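Local coordinates for biotin binding protein A (Gallus gallus, PDB 2C1S) that probably binds biotin tightly as an avidin-family protein of chicken, and here holds biotin-D-sulfoxide in its pocket, at residues 66-71 / 95-100; 70-73 / 78-81. All coordinates share one frame; numbering follows the deposited sequence.

Interaction 1: 66-71 / 95-100; sequences FGFTVQ and LEMAWL. With BSO (biotin-D-sulfoxide), chain C.
The sulfur of Met-97 lies against two phenylalanines of strand 66-71: SD lies 3.7 Å from CE2 of Phe-68 and 3.9 Å from CE1 of Phe-66. Both are Met-aromatic contacts, and in each the sulfur sits obliquely to the ring. The methyl group goes further in, with Met-97 CE only 3.3 Å from CE1 of Phe-66, a tight fit. The side chain gets there because CG stands beside the backbone N, anti to the carbonyl carbon (chi1 -57°), and the chain then bends at its end (chi3 81°). Each phenylalanine meets the methionine at about a right angle. Leu-95 CD2 touches the far end of the Phe-66 ring, 4.0 Å from CZ of Phe-66.

No hydrogen bond joins 66-71 to 95-100. Strand 78-87 runs between them in the sheet, so these side chains meet inside the barrel, across the inner side of that strand, where Phe-81 also packs on both Phe-68 and Met-97. On the outside, Glu-96 forms a salt bridge with Arg-108 of the second subunit.

Further along 95-100, Trp-99 turns its indole to the ligand. Carbon C6 of the sulfoxide-bearing ring rests over the centre of one indole face, and Trp-99 CE2 is 3.3 Å from C6 of biotin-D-sulfoxide. Trp-112 of the third subunit packs on Trp-99. Were an alanine to stand at this position, C6 would probably lose the flat surface beneath it, and a gap would be likely to open beside Phe-81 and Trp-112 of the third subunit. A closed antiparallel barrel with a packed hydrophobic interior and tryptophan walls around the ligand is characteristic of the avidin fold and its biotin site.

Interaction 2: 70-73 / 78-81; sequences VQWQ and TTVF. With BSO (biotin-D-sulfoxide), chain C.
Strands 66-71 and 78-87 run antiparallel as a hairpin, with Val-70 and Thr-79 as a hydrogen-bonded pair: Val-70 N gives a straight 2.8 Å bond to Thr-79 O, while the return bond from Thr-79 N to Val-70 O is weak. In the turn that follows, the indole of Trp-72 swings back toward Thr-79. Its NE1 donates to Thr-79 OG1 at 2.9 Å, the oxygen lying at the ring edge in the indole plane, though the bond is bent (149°). Thr-79 can receive it because OG1 stands anti to the carbonyl carbon (chi1 -61°). The two faces of Trp-72 are used differently: ligand C9 sits over the centre of one, and CG1 of Val-70 lies against the other, nearer the rim. The other branch, Val-70 CG2, touches CE2 of Phe-81 at 3.9 Å, and Phe-81 in turn brings CZ to within 3.9 Å of the ligand sulfur S1. Thr-79 OG1 also donates to the sulfoxide oxygen O10, at a modelled length too short to be trusted. One hydroxyl therefore accepts from the indole and donates a hydrogen bond to the ligand, consistent with Trp-72 helping to orient it toward the sulfoxide oxygen.

Both interactions use strand 66-71, interaction 1 through Phe-66 and Phe-68 and interaction 2 toward its later residues; the segments share Val-70 and Gln-71, and the centres are about 9 Å apart. Strand 78-87 joins them: Phe-68 N is 2.8 Å from Phe-81 O on one side, and Val-80 N is 2.9 Å from Leu-100 O on the other, both probable hydrogen bonds. Biotin-D-sulfoxide draws on both contacts, with 95-100 supplying a wall for its bicyclic head and the hairpin end meeting its sulfoxide and its aliphatic tail. Tyr-34, Ser-17 and Ser-77 add further hydrogen bonds to the ligand. Away from the pocket, both contacts also reach the second subunit.

Interaction 1: 66-71 / 95-100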
# COMPACT_ATOMS: atom_id res chain seq x y z
N PHE A 66 11.67 -4.62 11.65
CA PHE A 66 10.78 -5.39 12.49
C PHE A 66 9.33 -5.22 12.05
O PHE A 66 9.00 -4.29 11.30
CB PHE A 66 10.91 -4.94 13.96
CG PHE A 66 10.52 -3.52 14.19
CD1 PHE A 66 9.27 -3.21 14.71
CD2 PHE A 66 11.44 -2.47 13.95
CE1 PHE A 66 8.89 -1.87 14.95
CE2 PHE A 66 11.07 -1.12 14.19
CZ PHE A 66 9.81 -0.83 14.70
N GLY A 67 8.45 -6.07 12.55
CA GLY A 67 7.06 -6.01 12.20
C GLY A 67 6.23 -6.53 13.34
O GLY A 67 6.72 -7.33 14.18
N PHE A 68 4.98 -6.12 13.40
CA PHE A 68 4.03 -6.71 14.36
C PHE A 68 2.58 -6.72 13.88
O PHE A 68 2.19 -5.93 13.04
CB PHE A 68 4.15 -6.09 15.77
CG PHE A 68 3.93 -4.60 15.84
CD1 PHE A 68 2.65 -4.07 16.04
CD2 PHE A 68 5.02 -3.72 15.76
CE1 PHE A 68 2.46 -2.71 16.12
CE2 PHE A 68 4.82 -2.34 15.86
CZ PHE A 68 3.56 -1.84 16.01
N THR A 69 1.80 -7.61 14.49
CA THR A 69 0.37 -7.69 14.27
C THR A 69 -0.37 -7.22 15.50
O THR A 69 -0.03 -7.62 16.64
CB THR A 69 -0.07 -9.15 13.99
OG1 THR A 69 0.62 -9.64 12.85
CG2 THR A 69 -1.63 -9.25 13.82
N VAL A 70 -1.37 -6.38 15.29
CA VAL A 70 -2.27 -5.96 16.37
C VAL A 70 -3.67 -6.60 16.28
O VAL A 70 -4.42 -6.36 15.32
CB VAL A 70 -2.42 -4.45 16.44
CG1 VAL A 70 -3.32 -4.08 17.63
CG2 VAL A 70 -1.01 -3.76 16.45
N GLN A 71 -4.03 -7.34 17.33
CA GLN A 71 -5.34 -8.00 17.40
C GLN A 71 -6.32 -7.13 18.19
O GLN A 71 -6.43 -7.25 19.42
CB GLN A 71 -5.14 -9.38 18.04
CG GLN A 71 -6.33 -10.34 18.07
CD GLN A 71 -6.11 -11.39 19.16
OE1 GLN A 71 -6.17 -11.05 20.34
NE2 GLN A 71 -5.82 -12.66 18.77
N LEU A 95 10.51 5.49 15.37
CA LEU A 95 10.17 4.29 14.56
C LEU A 95 9.42 4.78 13.33
O LEU A 95 8.36 5.39 13.47
CB LEU A 95 9.32 3.29 15.35
CG LEU A 95 9.73 2.98 16.78
CD1 LEU A 95 8.66 2.11 17.48
CD2 LEU A 95 11.09 2.33 16.84
N GLU A 96 9.97 4.52 12.15
CA GLU A 96 9.30 4.87 10.88
C GLU A 96 8.57 3.57 10.51
O GLU A 96 9.20 2.53 10.37
CB GLU A 96 10.34 5.18 9.79
CG GLU A 96 11.04 6.56 9.88
CD GLU A 96 10.08 7.76 9.65
OE1 GLU A 96 8.99 7.60 9.09
OE2 GLU A 96 10.45 8.90 10.02
N MET A 97 7.24 3.64 10.44
CA MET A 97 6.46 2.43 10.17
C MET A 97 5.43 2.65 9.07
O MET A 97 4.92 3.78 8.87
CB MET A 97 5.72 1.98 11.42
CG MET A 97 6.65 1.71 12.64
SD MET A 97 6.01 0.48 13.76
CE MET A 97 6.55 -0.96 12.85
N ALA A 98 5.10 1.55 8.39
CA ALA A 98 3.98 1.52 7.45
C ALA A 98 3.06 0.43 7.95
O ALA A 98 3.47 -0.51 8.62
CB ALA A 98 4.44 1.20 6.00
N TRP A 99 1.79 0.57 7.62
CA TRP A 99 0.81 -0.36 8.16
C TRP A 99 -0.25 -0.72 7.14
O TRP A 99 -0.47 0.04 6.17
CB TRP A 99 0.19 0.21 9.47
CG TRP A 99 -0.44 1.58 9.31
CD1 TRP A 99 0.08 2.77 9.75
CD2 TRP A 99 -1.73 1.89 8.76
NE1 TRP A 99 -0.78 3.79 9.48
CE2 TRP A 99 -1.90 3.29 8.87
CE3 TRP A 99 -2.76 1.11 8.19
CZ2 TRP A 99 -3.04 3.94 8.41
CZ3 TRP A 99 -3.91 1.77 7.73
CH2 TRP A 99 -4.04 3.17 7.84
N LEU A 100 -0.87 -1.89 7.35
CA LEU A 100 -2.07 -2.30 6.63
C LEU A 100 -3.13 -2.68 7.64
O LEU A 100 -2.85 -3.42 8.58
CB LEU A 100 -1.78 -3.51 5.73
CG LEU A 100 -0.81 -3.41 4.55
CD1 LEU A 100 -0.51 -4.80 3.93
CD2 LEU A 100 -1.33 -2.43 3.49
C11 BSO C . -10.21 -0.34 13.48
O11 BSO C . -10.68 0.81 13.58
O12 BSO C . -10.58 -1.18 12.65
C10 BSO C . -9.09 -0.79 14.45
C9 BSO C . -8.14 0.31 14.97
C8 BSO C . -7.19 0.71 13.85
C7 BSO C . -6.38 1.95 14.27
C2 BSO C . -5.44 2.36 13.11
S1 BSO C . -4.10 1.22 12.79
C6 BSO C . -3.21 2.40 11.73
C5 BSO C . -3.42 3.77 12.40
N1 BSO C . -2.33 4.00 13.36
C3 BSO C . -2.82 4.05 14.61
O3 BSO C . -2.08 4.27 15.58
N2 BSO C . -4.15 3.91 14.68
C4 BSO C . -4.70 3.73 13.31
O10 BSO C . -4.69 0.16 11.90

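Interaction 2: 70-73 / 78-81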
# COMPACT_ATOMS: atom_id res chain seq x y z
N VAL A 70 -1.37 -6.38 15.29
CA VAL A 70 -2.27 -5.96 16.37
C VAL A 70 -3.67 -6.60 16.28
O VAL A 70 -4.42 -6.36 15.32
CB VAL A 70 -2.42 -4.45 16.44
CG1 VAL A 70 -3.32 -4.08 17.63
CG2 VAL A 70 -1.01 -3.76 16.45
N GLN A 71 -4.03 -7.34 17.33
CA GLN A 71 -5.34 -8.00 17.40
C GLN A 71 -6.32 -7.13 18.19
O GLN A 71 -6.43 -7.25 19.42
CB GLN A 71 -5.14 -9.38 18.04
CG GLN A 71 -6.33 -10.34 18.07
CD GLN A 71 -6.11 -11.39 19.16
OE1 GLN A 71 -6.17 -11.05 20.34
NE2 GLN A 71 -5.82 -12.66 18.77
N TRP A 72 -7.00 -6.23 17.48
CA TRP A 72 -7.87 -5.22 18.10
C TRP A 72 -8.93 -5.91 18.91
O TRP A 72 -9.57 -6.84 18.43
CB TRP A 72 -8.52 -4.33 17.04
CG TRP A 72 -7.48 -3.65 16.18
CD1 TRP A 72 -7.22 -3.92 14.88
CD2 TRP A 72 -6.54 -2.63 16.59
NE1 TRP A 72 -6.19 -3.12 14.43
CE2 TRP A 72 -5.75 -2.32 15.45
CE3 TRP A 72 -6.30 -1.93 17.79
CZ2 TRP A 72 -4.74 -1.35 15.48
CZ3 TRP A 72 -5.30 -0.96 17.81
CH2 TRP A 72 -4.53 -0.67 16.66
N GLN A 73 -9.13 -5.44 20.14
CA GLN A 73 -10.07 -6.09 21.06
C GLN A 73 -11.49 -5.55 20.92
O GLN A 73 -12.43 -6.09 21.51
CB GLN A 73 -9.58 -5.96 22.51
CG GLN A 73 -8.27 -6.67 22.73
CD GLN A 73 -8.37 -8.19 22.55
OE1 GLN A 73 -8.94 -8.88 23.39
NE2 GLN A 73 -7.80 -8.71 21.46
N THR A 78 -7.71 -6.41 11.68
CA THR A 78 -6.37 -6.72 12.15
C THR A 78 -5.47 -5.72 11.45
O THR A 78 -5.69 -5.42 10.27
CB THR A 78 -5.92 -8.16 11.80
OG1 THR A 78 -6.71 -9.07 12.59
CG2 THR A 78 -4.50 -8.38 12.16
N THR A 79 -4.48 -5.21 12.17
CA THR A 79 -3.47 -4.33 11.57
C THR A 79 -2.11 -4.98 11.65
O THR A 79 -1.77 -5.60 12.67
CB THR A 79 -3.39 -2.95 12.26
OG1 THR A 79 -4.64 -2.30 12.14
CG2 THR A 79 -2.32 -2.05 11.65
N VAL A 80 -1.31 -4.81 10.59
CA VAL A 80 0.11 -5.13 10.65
C VAL A 80 0.94 -3.86 10.44
O VAL A 80 0.60 -3.02 9.59
CB VAL A 80 0.53 -6.29 9.69
CG1 VAL A 80 -0.14 -7.65 10.12
CG2 VAL A 80 0.23 -5.92 8.20
N PHE A 81 1.98 -3.73 11.25
CA PHE A 81 2.94 -2.62 11.14
C PHE A 81 4.31 -3.17 10.80
O PHE A 81 4.74 -4.21 11.33
CB PHE A 81 3.07 -1.90 12.49
CG PHE A 81 1.88 -1.09 12.89
CD1 PHE A 81 1.87 0.29 12.69
CD2 PHE A 81 0.77 -1.68 13.53
CE1 PHE A 81 0.77 1.06 13.08
CE2 PHE A 81 -0.32 -0.91 13.90
CZ PHE A 81 -0.33 0.47 13.69
C11 BSO C . -10.21 -0.34 13.48
O11 BSO C . -10.68 0.81 13.58
O12 BSO C . -10.58 -1.18 12.65
C10 BSO C . -9.09 -0.79 14.45
C9 BSO C . -8.14 0.31 14.97
C8 BSO C . -7.19 0.71 13.85
C7 BSO C . -6.38 1.95 14.27
C2 BSO C . -5.44 2.36 13.11
S1 BSO C . -4.10 1.22 12.79
C6 BSO C . -3.21 2.40 11.73
C5 BSO C . -3.42 3.77 12.40
N1 BSO C . -2.33 4.00 13.36
C3 BSO C . -2.82 4.05 14.61
O3 BSO C . -2.08 4.27 15.58
N2 BSO C . -4.15 3.91 14.68
C4 BSO C . -4.70 3.73 13.31
O10 BSO C . -4.69 0.16 11.90